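Local coordinates for LP04448p (Drosophila melanogaster, PDB 4QMH), which belongs to the XMAP215 family, which drives microtubule polymerization through an array of TOG domains that probably bind tubulin, at residues I18-M26 and G37-I45; V202-F211 and L230-P241. All coordinates share one frame; numbering follows the deposited sequence.

Contact 1: I18-M26 and G37-I45; sequences ITEALLKEM and GLTKLQAII
The carboxylate of Glu25 receives Lys40 NZ on the syn lone pair of OE1, the side that faces OE2; the salt bridge measures 3.0 Å from NZ to OE1, and a weak second bond runs to OE2. The same OE1 lies 3.7 Å from Gly37 CA, while helix 31-48 also brings Thr33 and Glu36 against the Glu25 side chain. The two segments form a helical hairpin at the N-terminal end of the HEAT-repeat fold characteristic of TOG domains, with axes at 133°. They draw together at Met26 and Gly37, whose CA atoms are 4.6 Å apart, and Met26 CG rests on the glycine backbone. Bent at chi3 (59°), the methionine brings CE against Leu38 CD2, the two side chains crossing at about a right angle. Leu22 divides its branches: CD1 packs 3.5 Å from Gly37 O, and CD2 meets Ile44 CD1 tip to tip at 4.0 Å. Four residues earlier in the chain, Ile18 CD1 touches Leu41 CD1, and both residues continue onto Leu58 of helix 58-66, so the apolar seam runs into the next helix. The start of helix 20-26 is fixed by its N-cap, Thr19, whose OG1 accepts from Leu22 N at 3.0 Å.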
ATOM      1  N   ILE A  18      25.153  -1.068  -3.225  1.00 11.16           N
ATOM      2  CA  ILE A  18      24.203  -2.067  -3.703  1.00 10.01           C
ATOM      3  C   ILE A  18      24.826  -2.800  -4.889  1.00 15.29           C
ATOM      4  O   ILE A  18      24.480  -2.568  -6.047  1.00 14.48           O
ATOM      5  CB  ILE A  18      22.849  -1.456  -4.092  1.00 13.89           C
ATOM      6  CG1 ILE A  18      22.350  -0.512  -2.994  1.00 13.30           C
ATOM      7  CG2 ILE A  18      21.829  -2.555  -4.358  1.00 12.34           C
ATOM      8  CD1 ILE A  18      22.244  -1.160  -1.634  1.00 12.40           C
ATOM      9  N   THR A  19      25.744  -3.704  -4.577  1.00 10.28           N
ATOM     10  CA  THR A  19      26.541  -4.374  -5.595  1.00 10.67           C
ATOM     11  C   THR A  19      25.800  -5.552  -6.217  1.00 12.69           C
ATOM     12  O   THR A  19      24.808  -6.040  -5.678  1.00 13.65           O
ATOM     13  CB  THR A  19      27.826  -4.910  -4.982  1.00 15.97           C
ATOM     14  OG1 THR A  19      27.491  -5.875  -3.975  1.00 14.67           O
ATOM     15  CG2 THR A  19      28.646  -3.775  -4.360  1.00 13.05           C
ATOM     16  N   GLU A  20      26.287  -6.021  -7.361  1.00 14.73           N
ATOM     17  CA  GLU A  20      25.709  -7.211  -7.963  1.00 13.14           C
ATOM     18  C   GLU A  20      25.799  -8.387  -6.995  1.00 16.91           C
ATOM     19  O   GLU A  20      24.892  -9.228  -6.936  1.00 15.68           O
ATOM     20  CB  GLU A  20      26.438  -7.561  -9.260  1.00 17.66           C
ATOM     21  CG  GLU A  20      26.227  -6.558 -10.380  1.00 25.14           C
ATOM     22  CD  GLU A  20      24.840  -6.636 -10.981  1.00 41.32           C
ATOM     23  OE1 GLU A  20      24.157  -7.658 -10.763  1.00 43.63           O
ATOM     24  OE2 GLU A  20      24.433  -5.677 -11.669  1.00 49.86           O
ATOM     25  N   ALA A  21      26.896  -8.446  -6.244  1.00 12.90           N
ATOM     26  CA  ALA A  21      27.106  -9.548  -5.305  1.00 18.64           C
ATOM     27  C   ALA A  21      26.061  -9.530  -4.193  1.00 15.06           C
ATOM     28  O   ALA A  21      25.533 -10.578  -3.814  1.00 14.51           O
ATOM     29  CB  ALA A  21      28.511  -9.505  -4.715  1.00 17.28           C
ATOM     30  N   LEU A  22      25.785  -8.343  -3.661  1.00 12.82           N
ATOM     31  CA  LEU A  22      24.775  -8.214  -2.615  1.00 10.48           C
ATOM     32  C   LEU A  22      23.412  -8.639  -3.153  1.00 12.05           C
ATOM     33  O   LEU A  22      22.703  -9.403  -2.513  1.00 10.72           O
ATOM     34  CB  LEU A  22      24.716  -6.785  -2.077  1.00 11.70           C
ATOM     35  CG  LEU A  22      23.576  -6.523  -1.093  1.00 10.71           C
ATOM     36  CD1 LEU A  22      23.756  -7.353   0.182  1.00 13.63           C
ATOM     37  CD2 LEU A  22      23.505  -5.044  -0.771  1.00 11.91           C
ATOM     38  N   LEU A  23      23.048  -8.161  -4.342  1.00 10.65           N
ATOM     39  CA  LEU A  23      21.763  -8.535  -4.921  1.00 11.40           C
ATOM     40  C   LEU A  23      21.672 -10.032  -5.199  1.00  9.72           C
ATOM     41  O   LEU A  23      20.629 -10.650  -5.010  1.00 14.42           O
ATOM     42  CB  LEU A  23      21.486  -7.736  -6.192  1.00 13.91           C
ATOM     43  CG  LEU A  23      21.387  -6.229  -5.964  1.00 11.75           C
ATOM     44  CD1 LEU A  23      21.149  -5.508  -7.294  1.00 15.72           C
ATOM     45  CD2 LEU A  23      20.280  -5.900  -4.960  1.00 15.98           C
ATOM     46  N   LYS A  24      22.776 -10.617  -5.643  1.00 11.92           N
ATOM     47  CA  LYS A  24      22.809 -12.049  -5.879  1.00 12.66           C
ATOM     48  C   LYS A  24      22.625 -12.836  -4.583  1.00 13.13           C
ATOM     49  O   LYS A  24      21.895 -13.831  -4.555  1.00 18.41           O
ATOM     50  CB  LYS A  24      24.122 -12.437  -6.553  1.00 15.92           C
ATOM     51  CG  LYS A  24      24.226 -13.923  -6.875  1.00 21.73           C
ATOM     52  CD  LYS A  24      25.501 -14.212  -7.651  1.00 22.89           C
ATOM     53  CE  LYS A  24      25.878 -15.688  -7.564  1.00 30.19           C
ATOM     54  NZ  LYS A  24      27.201 -15.954  -8.212  1.00 39.79           N
ATOM     55  N   GLU A  25      23.276 -12.389  -3.511  1.00 12.68           N
ATOM     56  CA  GLU A  25      23.109 -13.047  -2.211  1.00 12.09           C
ATOM     57  C   GLU A  25      21.661 -12.938  -1.737  1.00 12.48           C
ATOM     58  O   GLU A  25      21.075 -13.912  -1.261  1.00 13.69           O
ATOM     59  CB  GLU A  25      24.044 -12.456  -1.155  1.00 15.06           C
ATOM     60  CG  GLU A  25      24.042 -13.272   0.129  1.00 16.65           C
ATOM     61  CD  GLU A  25      25.132 -12.859   1.094  1.00 21.51           C
ATOM     62  OE1 GLU A  25      25.381 -11.647   1.227  1.00 24.08           O
ATOM     63  OE2 GLU A  25      25.734 -13.755   1.719  1.00 29.73           O
ATOM     64  N   MET A  26      21.085 -11.749  -1.885  1.00  9.48           N
ATOM     65  CA  MET A  26      19.695 -11.509  -1.495  1.00  7.44           C
ATOM     66  C   MET A  26      18.696 -12.406  -2.230  1.00 10.42           C
ATOM     67  O   MET A  26      17.605 -12.669  -1.716  1.00 10.04           O
ATOM     68  CB  MET A  26      19.321 -10.034  -1.716  1.00 11.02           C
ATOM     69  CG  MET A  26      19.943  -9.079  -0.709  1.00 10.08           C
ATOM     70  SD  MET A  26      19.623  -7.354  -1.113  1.00 14.13           S
ATOM     71  CE  MET A  26      17.831  -7.336  -1.110  1.00 11.66           C
ATOM     72  N   GLY A  37      22.061 -11.682   3.129  1.00 10.60           N
ATOM     73  CA  GLY A  37      22.050 -10.507   2.280  1.00  9.36           C
ATOM     74  C   GLY A  37      21.306  -9.370   2.938  1.00  7.84           C
ATOM     75  O   GLY A  37      21.772  -8.230   2.954  1.00  9.75           O
ATOM     76  N   LEU A  38      20.127  -9.668   3.473  1.00  8.58           N
ATOM     77  CA  LEU A  38      19.357  -8.640   4.162  1.00  8.83           C
ATOM     78  C   LEU A  38      20.108  -8.136   5.391  1.00  7.81           C
ATOM     79  O   LEU A  38      20.026  -6.958   5.719  1.00 10.96           O
ATOM     80  CB  LEU A  38      17.977  -9.166   4.551  1.00 10.03           C
ATOM     81  CG  LEU A  38      17.093  -9.575   3.374  1.00 11.02           C
ATOM     82  CD1 LEU A  38      15.773 -10.150   3.890  1.00 11.12           C
ATOM     83  CD2 LEU A  38      16.853  -8.400   2.463  1.00 12.45           C
ATOM     84  N   THR A  39      20.857  -9.017   6.051  1.00 10.66           N
ATOM     85  CA  THR A  39      21.633  -8.599   7.221  1.00 13.57           C
ATOM     86  C   THR A  39      22.665  -7.554   6.827  1.00 11.74           C
ATOM     87  O   THR A  39      22.840  -6.548   7.522  1.00 12.53           O
ATOM     88  CB  THR A  39      22.315  -9.783   7.916  1.00 13.66           C
ATOM     89  OG1 THR A  39      21.314 -10.591   8.539  1.00 16.57           O
ATOM     90  CG2 THR A  39      23.282  -9.295   8.994  1.00 16.63           C
ATOM     91  N   LYS A  40      23.336  -7.784   5.704  1.00  8.37           N
ATOM     92  CA  LYS A  40      24.325  -6.829   5.203  1.00  8.38           C
ATOM     93  C   LYS A  40      23.651  -5.514   4.822  1.00 11.48           C
ATOM     94  O   LYS A  40      24.179  -4.438   5.101  1.00 12.97           O
ATOM     95  CB  LYS A  40      25.071  -7.392   3.994  1.00  8.68           C
ATOM     96  CG  LYS A  40      26.009  -8.568   4.314  1.00 10.53           C
ATOM     97  CD  LYS A  40      26.715  -9.034   3.046  1.00 16.24           C
ATOM     98  CE  LYS A  40      27.727 -10.127   3.324  1.00 19.12           C
ATOM     99  NZ  LYS A  40      27.088 -11.415   3.683  1.00 16.80           N
ATOM    100  N   LEU A  41      22.482  -5.619   4.186  1.00 10.76           N
ATOM    101  CA  LEU A  41      21.720  -4.453   3.755  1.00  9.49           C
ATOM    102  C   LEU A  41      21.311  -3.582   4.937  1.00  7.55           C
ATOM    103  O   LEU A  41      21.416  -2.359   4.888  1.00  8.78           O
ATOM    104  CB  LEU A  41      20.468  -4.896   2.983  1.00  6.14           C
ATOM    105  CG  LEU A  41      19.593  -3.717   2.556  1.00  7.79           C
ATOM    106  CD1 LEU A  41      20.358  -2.765   1.654  1.00 13.19           C
ATOM    107  CD2 LEU A  41      18.352  -4.216   1.870  1.00  7.85           C
ATOM    108  N   GLN A  42      20.860  -4.224   6.009  1.00  9.73           N
ATOM    109  CA  GLN A  42      20.423  -3.510   7.198  1.00  9.65           C
ATOM    110  C   GLN A  42      21.573  -2.690   7.766  1.00 11.02           C
ATOM    111  O   GLN A  42      21.381  -1.553   8.186  1.00 12.65           O
ATOM    112  CB  GLN A  42      19.908  -4.498   8.238  1.00 13.26           C
ATOM    113  CG  GLN A  42      19.144  -3.851   9.391  1.00 27.06           C
ATOM    114  CD  GLN A  42      20.040  -3.192  10.428  1.00 33.58           C
ATOM    115  OE1 GLN A  42      19.608  -2.284  11.144  1.00 29.76           O
ATOM    116  NE2 GLN A  42      21.283  -3.661  10.535  1.00 24.85           N
ATOM    117  N   ALA A  43      22.775  -3.269   7.750  1.00 10.71           N
ATOM    118  CA  ALA A  43      23.957  -2.601   8.287  1.00 13.01           C
ATOM    119  C   ALA A  43      24.374  -1.414   7.414  1.00 14.17           C
ATOM    120  O   ALA A  43      24.835  -0.383   7.927  1.00 13.42           O
ATOM    121  CB  ALA A  43      25.108  -3.594   8.470  1.00 12.44           C
ATOM    122  N   ILE A  44      24.218  -1.564   6.100  1.00 12.44           N
ATOM    123  CA  ILE A  44      24.537  -0.494   5.156  1.00 11.21           C
ATOM    124  C   ILE A  44      23.646   0.711   5.422  1.00 10.75           C
ATOM    125  O   ILE A  44      24.127   1.848   5.501  1.00 11.45           O
ATOM    126  CB  ILE A  44      24.352  -0.942   3.682  1.00  7.57           C
ATOM    127  CG1 ILE A  44      25.480  -1.880   3.247  1.00 13.42           C
ATOM    128  CG2 ILE A  44      24.334   0.272   2.768  1.00  9.94           C
ATOM    129  CD1 ILE A  44      25.165  -2.651   1.982  1.00 13.54           C
ATOM    130  N   ILE A  45      22.345   0.460   5.575  1.00  9.90           N
ATOM    131  CA  ILE A  45      21.404   1.539   5.854  1.00  7.89           C
ATOM    132  C   ILE A  45      21.662   2.175   7.226  1.00 11.53           C
ATOM    133  O   ILE A  45      21.702   3.402   7.348  1.00 11.35           O
ATOM    134  CB  ILE A  45      19.929   1.068   5.737  1.00  7.72           C
ATOM    135  CG1 ILE A  45      19.667   0.527   4.330  1.00  9.65           C
ATOM    136  CG2 ILE A  45      18.993   2.227   6.072  1.00  8.76           C
ATOM    137  CD1 ILE A  45      18.416  -0.323   4.223  1.00 11.29           C
TER

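Contact 2: V202-F211 and L230-P241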
ATOM      1  N   VAL A 202     -17.358   4.112   2.207  1.00  8.11           N
ATOM      2  CA  VAL A 202     -18.212   4.804   1.242  1.00  7.64           C
ATOM      3  C   VAL A 202     -18.035   6.319   1.320  1.00  9.51           C
ATOM      4  O   VAL A 202     -17.854   6.984   0.291  1.00 10.53           O
ATOM      5  CB  VAL A 202     -19.697   4.442   1.431  1.00  9.17           C
ATOM      6  CG1 VAL A 202     -20.583   5.329   0.546  1.00 11.20           C
ATOM      7  CG2 VAL A 202     -19.930   2.972   1.079  1.00 11.31           C
ATOM      8  N   LEU A 203     -18.055   6.863   2.537  1.00 10.64           N
ATOM      9  CA  LEU A 203     -17.942   8.310   2.706  1.00 10.08           C
ATOM     10  C   LEU A 203     -16.612   8.828   2.174  1.00 11.53           C
ATOM     11  O   LEU A 203     -16.564   9.832   1.461  1.00 10.19           O
ATOM     12  CB  LEU A 203     -18.123   8.712   4.174  1.00 12.05           C
ATOM     13  CG  LEU A 203     -17.961  10.207   4.450  1.00 12.74           C
ATOM     14  CD1 LEU A 203     -19.010  11.008   3.682  1.00 11.67           C
ATOM     15  CD2 LEU A 203     -18.051  10.479   5.951  1.00 17.53           C
ATOM     16  N   GLY A 204     -15.529   8.146   2.524  1.00 11.19           N
ATOM     17  CA  GLY A 204     -14.217   8.523   2.032  1.00 12.18           C
ATOM     18  C   GLY A 204     -14.119   8.568   0.519  1.00 11.05           C
ATOM     19  O   GLY A 204     -13.545   9.495  -0.033  1.00 12.30           O
ATOM     20  N   ILE A 205     -14.636   7.540  -0.156  1.00  9.82           N
ATOM     21  CA  ILE A 205     -14.679   7.522  -1.615  1.00 11.77           C
ATOM     22  C   ILE A 205     -15.499   8.696  -2.133  1.00 11.87           C
ATOM     23  O   ILE A 205     -15.081   9.414  -3.043  1.00 10.84           O
ATOM     24  CB  ILE A 205     -15.291   6.195  -2.147  1.00 10.69           C
ATOM     25  CG1 ILE A 205     -14.469   4.985  -1.666  1.00 20.67           C
ATOM     26  CG2 ILE A 205     -15.436   6.228  -3.670  1.00 12.79           C
ATOM     27  CD1 ILE A 205     -13.188   4.755  -2.425  1.00 20.20           C
ATOM     28  N   MET A 206     -16.669   8.912  -1.542  1.00  7.74           N
ATOM     29  CA  MET A 206     -17.540   9.990  -2.006  1.00  8.91           C
ATOM     30  C   MET A 206     -16.945  11.381  -1.801  1.00 13.24           C
ATOM     31  O   MET A 206     -17.239  12.294  -2.566  1.00 11.88           O
ATOM     32  CB  MET A 206     -18.896   9.905  -1.316  1.00 11.17           C
ATOM     33  CG  MET A 206     -19.964  10.748  -1.996  1.00  9.93           C
ATOM     34  SD  MET A 206     -21.553  10.582  -1.189  1.00 12.18           S
ATOM     35  CE  MET A 206     -22.007   8.933  -1.717  1.00  9.24           C
ATOM     36  N   ILE A 207     -16.132  11.550  -0.763  1.00 10.98           N
ATOM     37  CA  ILE A 207     -15.481  12.837  -0.532  1.00 12.75           C
ATOM     38  C   ILE A 207     -14.642  13.232  -1.749  1.00 14.63           C
ATOM     39  O   ILE A 207     -14.527  14.417  -2.079  1.00 17.33           O
ATOM     40  CB  ILE A 207     -14.626  12.814   0.751  1.00 12.33           C
ATOM     41  CG1 ILE A 207     -15.528  12.976   1.972  1.00 12.23           C
ATOM     42  CG2 ILE A 207     -13.539  13.890   0.713  1.00 13.64           C
ATOM     43  CD1 ILE A 207     -14.832  12.685   3.282  1.00 16.70           C
ATOM     44  N   HIS A 208     -14.097  12.238  -2.442  1.00 12.06           N
ATOM     45  CA  HIS A 208     -13.278  12.492  -3.625  1.00 11.79           C
ATOM     46  C   HIS A 208     -14.025  12.453  -4.959  1.00 17.34           C
ATOM     47  O   HIS A 208     -13.670  13.178  -5.885  1.00 18.60           O
ATOM     48  CB  HIS A 208     -12.070  11.546  -3.641  1.00 12.87           C
ATOM     49  CG  HIS A 208     -11.115  11.805  -2.522  1.00 12.85           C
ATOM     50  ND1 HIS A 208     -10.054  12.676  -2.640  1.00 15.07           N
ATOM     51  CD2 HIS A 208     -11.096  11.359  -1.243  1.00 13.47           C
ATOM     52  CE1 HIS A 208      -9.410  12.740  -1.490  1.00 16.30           C
ATOM     53  NE2 HIS A 208     -10.017  11.943  -0.627  1.00 14.22           N
ATOM     54  N   LEU A 209     -15.056  11.621  -5.065  1.00 13.00           N
ATOM     55  CA  LEU A 209     -15.778  11.499  -6.330  1.00 11.62           C
ATOM     56  C   LEU A 209     -17.077  12.292  -6.357  1.00 14.02           C
ATOM     57  O   LEU A 209     -17.512  12.745  -7.422  1.00 15.82           O
ATOM     58  CB  LEU A 209     -16.080  10.034  -6.645  1.00 12.28           C
ATOM     59  CG  LEU A 209     -14.855   9.159  -6.889  1.00  9.81           C
ATOM     60  CD1 LEU A 209     -15.290   7.770  -7.400  1.00 12.40           C
ATOM     61  CD2 LEU A 209     -13.893   9.832  -7.864  1.00 14.05           C
ATOM     62  N   GLY A 210     -17.704  12.448  -5.196  1.00 11.73           N
ATOM     63  CA  GLY A 210     -19.023  13.059  -5.121  1.00 15.27           C
ATOM     64  C   GLY A 210     -20.176  12.098  -5.390  1.00 14.61           C
ATOM     65  O   GLY A 210     -20.006  11.070  -6.046  1.00 14.53           O
ATOM     66  N   PHE A 211     -21.361  12.442  -4.887  1.00 14.65           N
ATOM     67  CA  PHE A 211     -22.543  11.599  -5.034  1.00 12.92           C
ATOM     68  C   PHE A 211     -22.933  11.324  -6.487  1.00 12.02           C
ATOM     69  O   PHE A 211     -23.173  10.179  -6.864  1.00 15.54           O
ATOM     70  CB  PHE A 211     -23.737  12.221  -4.304  1.00 14.64           C
ATOM     71  CG  PHE A 211     -25.001  11.420  -4.429  1.00 14.29           C
ATOM     72  CD1 PHE A 211     -25.265  10.379  -3.550  1.00 15.21           C
ATOM     73  CD2 PHE A 211     -25.920  11.695  -5.427  1.00 14.60           C
ATOM     74  CE1 PHE A 211     -26.422   9.632  -3.660  1.00 22.29           C
ATOM     75  CE2 PHE A 211     -27.085  10.948  -5.546  1.00 15.90           C
ATOM     76  CZ  PHE A 211     -27.335   9.914  -4.662  1.00 24.00           C
ATOM     77  N   LEU A 230     -27.370   1.883  -3.492  1.00 14.04           N
ATOM     78  CA  LEU A 230     -27.944   3.223  -3.484  1.00 10.68           C
ATOM     79  C   LEU A 230     -28.215   3.671  -2.047  1.00 12.00           C
ATOM     80  O   LEU A 230     -27.958   4.825  -1.688  1.00 11.61           O
ATOM     81  CB  LEU A 230     -29.215   3.290  -4.325  1.00 10.44           C
ATOM     82  CG  LEU A 230     -29.880   4.668  -4.344  1.00 10.16           C
ATOM     83  CD1 LEU A 230     -28.920   5.729  -4.873  1.00 13.36           C
ATOM     84  CD2 LEU A 230     -31.150   4.607  -5.162  1.00 16.05           C
ATOM     85  N   ALA A 231     -28.703   2.756  -1.220  1.00 11.33           N
ATOM     86  CA  ALA A 231     -28.944   3.080   0.185  1.00 14.48           C
ATOM     87  C   ALA A 231     -27.666   3.560   0.860  1.00 11.47           C
ATOM     88  O   ALA A 231     -27.689   4.528   1.619  1.00 12.74           O
ATOM     89  CB  ALA A 231     -29.525   1.874   0.927  1.00 15.25           C
ATOM     90  N   ALA A 232     -26.553   2.882   0.580  1.00 12.12           N
ATOM     91  CA  ALA A 232     -25.249   3.271   1.124  1.00  9.69           C
ATOM     92  C   ALA A 232     -24.820   4.655   0.641  1.00  9.46           C
ATOM     93  O   ALA A 232     -24.307   5.463   1.414  1.00 11.33           O
ATOM     94  CB  ALA A 232     -24.196   2.234   0.764  1.00 11.11           C
ATOM     95  N   LEU A 233     -25.029   4.938  -0.638  1.00 11.69           N
ATOM     96  CA  LEU A 233     -24.680   6.251  -1.168  1.00 10.45           C
ATOM     97  C   LEU A 233     -25.530   7.312  -0.484  1.00 12.97           C
ATOM     98  O   LEU A 233     -25.031   8.378  -0.120  1.00 12.55           O
ATOM     99  CB  LEU A 233     -24.857   6.308  -2.689  1.00 10.24           C
ATOM    100  CG  LEU A 233     -24.070   5.312  -3.545  1.00  8.71           C
ATOM    101  CD1 LEU A 233     -24.372   5.559  -5.024  1.00 12.42           C
ATOM    102  CD2 LEU A 233     -22.593   5.434  -3.280  1.00 10.98           C
ATOM    103  N   GLU A 234     -26.813   7.016  -0.290  1.00  9.16           N
ATOM    104  CA  GLU A 234     -27.711   8.007   0.307  1.00 12.36           C
ATOM    105  C   GLU A 234     -27.404   8.218   1.786  1.00 12.77           C
ATOM    106  O   GLU A 234     -27.569   9.329   2.309  1.00 16.28           O
ATOM    107  CB  GLU A 234     -29.174   7.612   0.094  1.00 15.96           C
ATOM    108  CG  GLU A 234     -29.616   7.774  -1.346  1.00 12.05           C
ATOM    109  CD  GLU A 234     -30.994   7.201  -1.632  1.00 27.84           C
ATOM    110  OE1 GLU A 234     -31.422   6.265  -0.924  1.00 23.89           O
ATOM    111  OE2 GLU A 234     -31.643   7.684  -2.584  1.00 34.36           O
ATOM    112  N   LYS A 235     -26.949   7.160   2.452  1.00 12.99           N
ATOM    113  CA  LYS A 235     -26.593   7.244   3.868  1.00 13.14           C
ATOM    114  C   LYS A 235     -25.353   8.126   4.090  1.00 17.39           C
ATOM    115  O   LYS A 235     -25.266   8.841   5.088  1.00 15.59           O
ATOM    116  CB  LYS A 235     -26.392   5.848   4.463  1.00 19.61           C
ATOM    117  CG  LYS A 235     -26.128   5.839   5.956  1.00 24.87           C
ATOM    118  CD  LYS A 235     -25.935   4.421   6.461  1.00 26.79           C
ATOM    119  CE  LYS A 235     -25.734   4.382   7.973  1.00 34.31           C
ATOM    120  NZ  LYS A 235     -25.583   2.985   8.477  1.00 36.11           N
ATOM    121  N   ALA A 236     -24.415   8.090   3.143  1.00 13.43           N
ATOM    122  CA  ALA A 236     -23.144   8.814   3.272  1.00 12.92           C
ATOM    123  C   ALA A 236     -23.261  10.285   2.893  1.00 18.91           C
ATOM    124  O   ALA A 236     -22.597  11.150   3.472  1.00 15.08           O
ATOM    125  CB  ALA A 236     -22.072   8.149   2.419  1.00 13.26           C
ATOM    126  N   ARG A 237     -24.104  10.561   1.907  1.00 17.65           N
ATOM    127  CA  ARG A 237     -24.214  11.894   1.337  1.00 21.81           C
ATOM    128  C   ARG A 237     -24.380  13.041   2.351  1.00 21.07           C
ATOM    129  O   ARG A 237     -23.702  14.064   2.246  1.00 17.75           O
ATOM    130  CB  ARG A 237     -25.363  11.913   0.338  1.00 26.10           C
ATOM    131  CG  ARG A 237     -25.393  13.118  -0.530  1.00 26.27           C
ATOM    132  CD  ARG A 237     -26.703  13.137  -1.268  1.00 28.88           C
ATOM    133  NE  ARG A 237     -26.689  14.073  -2.377  1.00 40.42           N
ATOM    134  CZ  ARG A 237     -27.653  14.140  -3.281  1.00 36.07           C
ATOM    135  NH1 ARG A 237     -28.689  13.318  -3.192  1.00 37.49           N
ATOM    136  NH2 ARG A 237     -27.578  15.020  -4.268  1.00 40.80           N
ATOM    137  N   PRO A 238     -25.293  12.888   3.321  1.00 20.65           N
ATOM    138  CA  PRO A 238     -25.501  14.003   4.254  1.00 16.98           C
ATOM    139  C   PRO A 238     -24.290  14.249   5.161  1.00 24.43           C
ATOM    140  O   PRO A 238     -24.246  15.259   5.865  1.00 26.05           O
ATOM    141  CB  PRO A 238     -26.720  13.560   5.070  1.00 22.26           C
ATOM    142  CG  PRO A 238     -26.787  12.078   4.910  1.00 24.81           C
ATOM    143  CD  PRO A 238     -26.240  11.783   3.553  1.00 19.43           C
ATOM    144  N   ASN A 239     -23.315  13.348   5.128  1.00 22.92           N
ATOM    145  CA  ASN A 239     -22.113  13.491   5.953  1.00 23.98           C
ATOM    146  C   ASN A 239     -20.916  14.052   5.203  1.00 22.20           C
ATOM    147  O   ASN A 239     -19.818  14.178   5.758  1.00 24.62           O
ATOM    148  CB  ASN A 239     -21.766  12.162   6.614  1.00 22.84           C
ATOM    149  CG  ASN A 239     -22.752  11.797   7.697  1.00 30.37           C
ATOM    150  OD1 ASN A 239     -22.974  12.576   8.625  1.00 34.74           O
ATOM    151  ND2 ASN A 239     -23.382  10.637   7.566  1.00 28.96           N
ATOM    152  N   LEU A 240     -21.122  14.386   3.937  1.00 16.53           N
ATOM    153  CA  LEU A 240     -20.075  15.017   3.152  1.00 16.00           C
ATOM    154  C   LEU A 240     -19.789  16.418   3.688  1.00 21.42           C
ATOM    155  O   LEU A 240     -20.680  17.076   4.223  1.00 24.91           O
ATOM    156  CB  LEU A 240     -20.493  15.119   1.687  1.00 17.22           C
ATOM    157  CG  LEU A 240     -20.545  13.843   0.849  1.00 14.72           C
ATOM    158  CD1 LEU A 240     -21.166  14.154  -0.503  1.00 13.58           C
ATOM    159  CD2 LEU A 240     -19.156  13.266   0.677  1.00 16.05           C
ATOM    160  N   PRO A 241     -18.543  16.882   3.534  1.00 23.41           N
ATOM    161  CA  PRO A 241     -18.205  18.258   3.920  1.00 31.22           C
ATOM    162  C   PRO A 241     -19.066  19.262   3.163  1.00 38.31           C
ATOM    163  O   PRO A 241     -19.332  19.030   1.983  1.00 39.28           O
ATOM    164  CB  PRO A 241     -16.746  18.392   3.482  1.00 31.87           C
ATOM    165  CG  PRO A 241     -16.228  17.005   3.476  1.00 27.58           C
ATOM    166  CD  PRO A 241     -17.372  16.140   3.044  1.00 26.16           C
TER
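Phe211 overlaps the guanidinium of Arg237, which lies flat over one face of the ring, the planes only 3° apart and the centres separated by 4.0 Å. The pairing is a cation-pi stack: Arg237 CZ stands over the ring face and comes within 3.7 Å of Phe211 CD2. With the arginine chain extended from CG to NE, its CD also passes over that face as a CH-pi donor. Glu234 N approaches the ring edge, and Leu233 CB leans obliquely on CE1.

This joins the start of helix 211-221 to the C-terminal end of the HEAT-repeat domain, where segment 230-236 crosses segment 202-209 at -73°, before the chain runs on through a 3-10 turn to Pro241. Between the helices Met206 fills the centre. Bent at chi3 (-73°), it carries SD to 3.7 Å from Leu240 CD1 and CE to 3.5 Å from Leu233 O; Met214 of helix 211-221 touches both Met206 and Leu233. Val202 CG1 packs 3.7 Å from Ala236 CB. Leu203 CD1 reaches Ala236 O, and the Leu203 and Leu240 side chains slide past each other in opposite directions; Leu240 CD2 also lies by Ile207 CG1. The last residue, Pro241, sets its CD 3.8 Å from that same CG1.

The segments hold each other by apolar contact and the single stack, not by hydrogen bonds; because Arg237 is exposed, its charge probably keeps contact with water while one flat face is spent on the ring.

In the fold
Contacts 1 and 2 lie near the two ends of the elongated all-helical TOG domain, on opposite sides of the centre of the chain, their own centres about 24 and 23 Å from it. Their centres are about 47 Å apart and their nearest atoms about 31 Å, without touching. Along the chain contact 1 closes before contact 2 opens. Contact 1 joins consecutive helices, contact 2 a pair with helix 211-221 between them; an ion pair borders the apolar seam in the first, and a cation-pi stack flanks it in the second. Neither includes a bound ligand; TOG domains generally bind tubulin through loops within their HEAT repeats along one edge of the domain, and this one probably does likewise.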